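Local coordinates for protein UDP-N-acetylglucosamine pyrophosphorylase (Entamoeba histolytica, PDB 3OC9) that probably catalyses the transfer of the uridylyl group from UTP to N-acetyl-alpha-D-glucosamine 1-phosphate, yielding UDP-N-acetylglucosamine and diphosphate, at residues A183-D195 / Q328-L340. Numbering follows the deposited sequence.
Sequences AHNVDNILCKDVD and QRFIEFSALKNSL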
loop_
_atom_site.group_PDB
_atom_site.type_symbol
_atom_site.label_atom_id
_atom_site.label_comp_id
_atom_site.label_asym_id
_atom_site.label_seq_id
_atom_site.Cartn_x
_atom_site.Cartn_y
_atom_site.Cartn_z
ATOM N N ALA A 183 4.394 -4.997 2.151
ATOM C CA ALA A 183 2.916 -4.984 2.117
ATOM C C ALA A 183 2.348 -3.557 2.091
ATOM O O ALA A 183 2.671 -2.746 2.971
ATOM C CB ALA A 183 2.341 -5.758 3.350
ATOM N N HIS A 184 1.518 -3.234 1.095
ATOM C CA HIS A 184 0.904 -1.894 1.070
ATOM C C HIS A 184 -0.555 -1.837 0.598
ATOM O O HIS A 184 -1.055 -2.833 0.113
ATOM C CB HIS A 184 1.779 -0.924 0.275
ATOM C CG HIS A 184 1.821 -1.162 -1.203
ATOM N ND1 HIS A 184 0.802 -0.778 -2.055
ATOM C CD2 HIS A 184 2.823 -1.604 -1.999
ATOM C CE1 HIS A 184 1.151 -1.031 -3.303
ATOM N NE2 HIS A 184 2.381 -1.524 -3.297
ATOM N N ASN A 185 -1.206 -0.670 0.706
ATOM C CA ASN A 185 -2.626 -0.515 0.315
ATOM C C ASN A 185 -2.770 -0.152 -1.164
ATOM O O ASN A 185 -1.863 0.447 -1.747
ATOM C CB ASN A 185 -3.329 0.523 1.214
ATOM N N VAL A 186 -3.899 -0.514 -1.767
ATOM C CA VAL A 186 -4.125 -0.343 -3.212
ATOM C C VAL A 186 -4.371 1.131 -3.663
ATOM O O VAL A 186 -4.228 1.458 -4.846
ATOM C CB VAL A 186 -5.280 -1.300 -3.687
ATOM C CG1 VAL A 186 -6.652 -0.783 -3.267
ATOM C CG2 VAL A 186 -5.209 -1.541 -5.199
ATOM N N ASP A 187 -4.664 2.016 -2.709
ATOM C CA ASP A 187 -5.117 3.381 -3.025
ATOM C C ASP A 187 -3.982 4.387 -3.320
ATOM O O ASP A 187 -4.236 5.453 -3.893
ATOM C CB ASP A 187 -6.015 3.914 -1.890
ATOM C CG ASP A 187 -7.316 3.112 -1.720
ATOM O OD1 ASP A 187 -7.648 2.277 -2.585
ATOM O OD2 ASP A 187 -8.023 3.326 -0.713
ATOM N N ASN A 188 -2.742 4.081 -2.912
ATOM C CA ASN A 188 -1.603 5.041 -3.110
ATOM C C ASN A 188 -0.861 4.879 -4.450
ATOM O O ASN A 188 -0.029 3.987 -4.612
ATOM C CB ASN A 188 -0.617 4.964 -1.921
ATOM C CG ASN A 188 0.530 6.006 -1.988
ATOM O OD1 ASN A 188 0.686 6.781 -2.958
ATOM N ND2 ASN A 188 1.351 6.011 -0.929
ATOM N N ILE A 189 -1.172 5.760 -5.404
ATOM C CA ILE A 189 -0.698 5.637 -6.792
ATOM C C ILE A 189 0.848 5.802 -6.921
ATOM O O ILE A 189 1.489 5.196 -7.796
ATOM C CB ILE A 189 -1.475 6.672 -7.717
ATOM C CG1 ILE A 189 -3.016 6.541 -7.544
ATOM C CG2 ILE A 189 -1.028 6.600 -9.188
ATOM C CD1 ILE A 189 -3.607 5.110 -7.715
ATOM N N LEU A 190 1.440 6.580 -6.023
ATOM C CA LEU A 190 2.901 6.832 -6.062
ATOM C C LEU A 190 3.782 5.802 -5.340
ATOM O O LEU A 190 5.017 5.959 -5.328
ATOM C CB LEU A 190 3.219 8.259 -5.571
ATOM C CG LEU A 190 2.551 9.401 -6.366
ATOM C CD1 LEU A 190 2.892 10.767 -5.800
ATOM C CD2 LEU A 190 2.933 9.359 -7.845
ATOM N N CYS A 191 3.175 4.764 -4.740
ATOM C CA CYS A 191 3.957 3.754 -3.994
ATOM C C CYS A 191 5.138 3.143 -4.792
ATOM O O CYS A 191 4.975 2.760 -5.973
ATOM C CB CYS A 191 3.035 2.660 -3.436
ATOM S SG CYS A 191 3.850 1.454 -2.333
ATOM N N LYS A 192 6.317 3.057 -4.162
ATOM C CA LYS A 192 7.502 2.479 -4.835
ATOM C C LYS A 192 7.528 0.914 -4.857
ATOM O O LYS A 192 8.454 0.313 -5.395
ATOM C CB LYS A 192 8.825 3.052 -4.251
ATOM C CG LYS A 192 9.137 4.545 -4.606
ATOM C CD LYS A 192 10.481 4.967 -3.924
ATOM C CE LYS A 192 10.924 6.405 -4.298
ATOM N NZ LYS A 192 12.268 6.742 -3.637
ATOM N N ASP A 193 6.523 0.253 -4.274
ATOM C CA ASP A 193 6.458 -1.230 -4.311
ATOM C C ASP A 193 7.682 -1.840 -3.607
ATOM O O ASP A 193 7.949 -1.441 -2.462
ATOM C CB ASP A 193 6.184 -1.750 -5.753
ATOM C CG ASP A 193 4.811 -1.279 -6.295
ATOM O OD1 ASP A 193 3.833 -1.261 -5.519
ATOM O OD2 ASP A 193 4.684 -0.925 -7.492
ATOM N N VAL A 194 8.430 -2.754 -4.243
ATOM C CA VAL A 194 9.622 -3.370 -3.591
ATOM C C VAL A 194 10.846 -2.411 -3.694
ATOM O O VAL A 194 11.754 -2.600 -4.519
ATOM C CB VAL A 194 9.904 -4.839 -4.119
ATOM C CG1 VAL A 194 11.078 -5.519 -3.357
ATOM C CG2 VAL A 194 8.650 -5.715 -4.014
ATOM N N ASP A 195 10.844 -1.376 -2.840
ATOM C CA ASP A 195 11.796 -0.238 -2.907
ATOM C C ASP A 195 13.213 -0.711 -2.519
ATOM O O ASP A 195 13.423 -1.083 -1.364
ATOM C CB ASP A 195 11.295 0.875 -1.938
ATOM C CG ASP A 195 12.218 2.109 -1.875
ATOM O OD1 ASP A 195 13.157 2.199 -2.686
ATOM O OD2 ASP A 195 12.011 2.991 -0.985
ATOM N N GLN A 328 9.022 11.477 2.013
ATOM C CA GLN A 328 8.449 12.787 1.668
ATOM C C GLN A 328 7.102 12.598 0.967
ATOM O O GLN A 328 6.981 11.734 0.100
ATOM C CB GLN A 328 9.395 13.546 0.735
ATOM C CG GLN A 328 10.734 13.907 1.373
ATOM C CD GLN A 328 10.565 14.691 2.670
ATOM O OE1 GLN A 328 10.031 15.804 2.666
ATOM N NE2 GLN A 328 11.009 14.107 3.787
ATOM N N ARG A 329 6.093 13.402 1.329
ATOM C CA ARG A 329 4.764 13.261 0.698
ATOM C C ARG A 329 4.892 13.502 -0.812
ATOM O O ARG A 329 4.220 12.847 -1.611
ATOM C CB ARG A 329 3.719 14.232 1.312
ATOM C CG ARG A 329 3.475 14.034 2.837
ATOM C CD ARG A 329 2.513 15.088 3.453
ATOM N NE ARG A 329 2.563 15.074 4.925
ATOM C CZ ARG A 329 1.575 14.683 5.718
ATOM N NH1 ARG A 329 0.412 14.281 5.214
ATOM N NH2 ARG A 329 1.748 14.711 7.037
ATOM N N PHE A 330 5.764 14.436 -1.201
ATOM C CA PHE A 330 5.894 14.827 -2.621
ATOM C C PHE A 330 6.407 13.656 -3.500
ATOM O O PHE A 330 6.123 13.572 -4.706
ATOM C CB PHE A 330 6.784 16.092 -2.713
ATOM C CG PHE A 330 7.090 16.545 -4.112
ATOM C CD1 PHE A 330 6.287 17.511 -4.738
ATOM C CD2 PHE A 330 8.202 16.051 -4.797
ATOM C CE1 PHE A 330 6.564 17.945 -6.036
ATOM C CE2 PHE A 330 8.484 16.483 -6.104
ATOM C CZ PHE A 330 7.666 17.433 -6.721
ATOM N N ILE A 331 7.163 12.753 -2.873
ATOM C CA ILE A 331 7.774 11.610 -3.556
ATOM C C ILE A 331 6.877 10.336 -3.531
ATOM O O ILE A 331 6.752 9.637 -4.554
ATOM C CB ILE A 331 9.176 11.266 -2.918
ATOM C CG1 ILE A 331 10.133 12.484 -2.929
ATOM C CG2 ILE A 331 9.799 9.968 -3.512
ATOM C CD1 ILE A 331 10.755 12.839 -4.302
ATOM N N GLU A 332 6.272 10.018 -2.382
ATOM C CA GLU A 332 5.607 8.682 -2.230
ATOM C C GLU A 332 4.236 8.680 -1.510
ATOM O O GLU A 332 3.851 7.650 -0.929
ATOM C CB GLU A 332 6.587 7.624 -1.622
ATOM C CG GLU A 332 6.253 6.133 -1.975
ATOM C CD GLU A 332 7.140 5.054 -1.303
ATOM O OE1 GLU A 332 6.826 3.847 -1.483
ATOM O OE2 GLU A 332 8.121 5.380 -0.585
ATOM N N PHE A 333 3.469 9.783 -1.573
ATOM C CA PHE A 333 2.065 9.751 -1.036
ATOM C C PHE A 333 1.022 10.605 -1.800
ATOM O O PHE A 333 0.960 11.816 -1.608
ATOM C CB PHE A 333 2.016 10.086 0.474
ATOM C CG PHE A 333 0.643 9.865 1.101
ATOM C CD1 PHE A 333 0.240 8.598 1.496
ATOM C CD2 PHE A 333 -0.253 10.938 1.256
ATOM C CE1 PHE A 333 -1.041 8.385 2.053
ATOM C CE2 PHE A 333 -1.540 10.740 1.802
ATOM C CZ PHE A 333 -1.925 9.465 2.201
ATOM N N SER A 334 0.187 9.967 -2.630
ATOM C CA SER A 334 -1.011 10.635 -3.219
ATOM C C SER A 334 -2.115 9.589 -3.424
ATOM O O SER A 334 -1.986 8.729 -4.298
ATOM C CB SER A 334 -0.667 11.348 -4.543
ATOM O OG SER A 334 -1.756 12.162 -5.012
ATOM N N ALA A 335 -3.177 9.643 -2.605
ATOM C CA ALA A 335 -4.192 8.559 -2.566
ATOM C C ALA A 335 -5.414 8.828 -3.445
ATOM O O ALA A 335 -5.817 9.980 -3.587
ATOM C CB ALA A 335 -4.642 8.293 -1.152
ATOM N N LEU A 336 -6.003 7.762 -3.994
ATOM C CA LEU A 336 -7.294 7.842 -4.734
ATOM C C LEU A 336 -8.416 7.192 -3.924
ATOM O O LEU A 336 -8.445 5.954 -3.774
ATOM C CB LEU A 336 -7.199 7.185 -6.120
ATOM C CG LEU A 336 -8.512 7.133 -6.940
ATOM C CD1 LEU A 336 -9.039 8.537 -7.272
ATOM C CD2 LEU A 336 -8.377 6.282 -8.229
ATOM N N LYS A 337 -9.333 8.022 -3.406
ATOM C CA LYS A 337 -10.402 7.572 -2.496
ATOM C C LYS A 337 -11.826 8.041 -2.857
ATOM O O LYS A 337 -12.806 7.338 -2.554
ATOM C CB LYS A 337 -10.085 7.963 -1.051
ATOM C CG LYS A 337 -8.902 7.199 -0.465
ATOM C CD LYS A 337 -8.497 7.702 0.905
ATOM C CE LYS A 337 -7.726 6.624 1.654
ATOM N NZ LYS A 337 -8.638 5.498 2.049
ATOM N N ASN A 338 -11.932 9.211 -3.495
ATOM C CA ASN A 338 -13.224 9.879 -3.743
ATOM C C ASN A 338 -13.501 10.176 -5.231
ATOM O O ASN A 338 -12.574 10.275 -6.053
ATOM C CB ASN A 338 -13.291 11.209 -2.956
ATOM C CG ASN A 338 -13.060 11.042 -1.460
ATOM O OD1 ASN A 338 -13.708 10.223 -0.790
ATOM N ND2 ASN A 338 -12.137 11.847 -0.915
ATOM N N SER A 339 -14.781 10.327 -5.580
ATOM C CA SER A 339 -15.179 10.856 -6.885
ATOM C C SER A 339 -14.900 12.366 -6.946
ATOM O O SER A 339 -14.477 12.961 -5.952
ATOM C CB SER A 339 -16.679 10.604 -7.133
ATOM O OG SER A 339 -17.465 11.381 -6.244
ATOM N N LEU A 340 -15.166 12.976 -8.102
ATOM C CA LEU A 340 -14.961 14.423 -8.299
ATOM C C LEU A 340 -16.013 15.323 -7.617
ATOM O O LEU A 340 -15.953 16.562 -7.726
ATOM C CB LEU A 340 -14.832 14.761 -9.797
ATOM C CG LEU A 340 -13.573 14.302 -10.555
ATOM C CD1 LEU A 340 -13.651 14.672 -12.028
ATOM C CD2 LEU A 340 -12.297 14.890 -9.936
HETATM O O HOH W 1 7.187 7.569 -6.439
HETATM O O HOH W 2 7.891 1.178 -1.026
#
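Asn188 faces the backbone of residues 332-334 with both ends of its amide. Its ND2 donates to Glu332 O (3.0 Å) almost in the amide plane, while OD1 takes Ser334 N (3.2 Å) from one face of that plane and Leu190 N from the other, the latter closing an Asx turn. The side chain reaches across because CG lies opposite the backbone N (chi1 -175°). Two backbone bonds flank this grip, Leu336 N to Asp187 O (2.9 Å) and Ile189 N to Ser334 O (3.3 Å), so Asn188 and Ala335 form a single beta bridge.

Glu332 binds back to the loop through its carboxylate. Its extended chain brings OE1 to Lys192 N at 2.8 Å in a nearly straight bond (170°), the donor standing above the carboxylate plane. One water ties OE1 to Asp193 O, and another joins Leu190 O to Ile331 O. Among the charges, Glu332 OE2 and Asp195 OD2 share Lys212, which probably offsets their mutual repulsion.

The apolar part runs through Leu190, whose CD1 rests on Ser334 CB (3.8 Å); the extended Lys192 chain lays CE against Ile331 CG2, while its NZ forms a salt bridge with Glu386.

The contact joins the loop leaving strand 180-184, which lies between 36-41 (parallel) and 263-267 (antiparallel) in the mixed central sheet, consistent with the family's GT-A-type fold, to short helix 329-332, which follows strand 322-326, and the extended chain after it. Helix 347-364 packs on Ile189, Leu190 and Ile331 and supplies Asp353 to Ser334 OG; helix 68-87 meets Ile189 through Ile68.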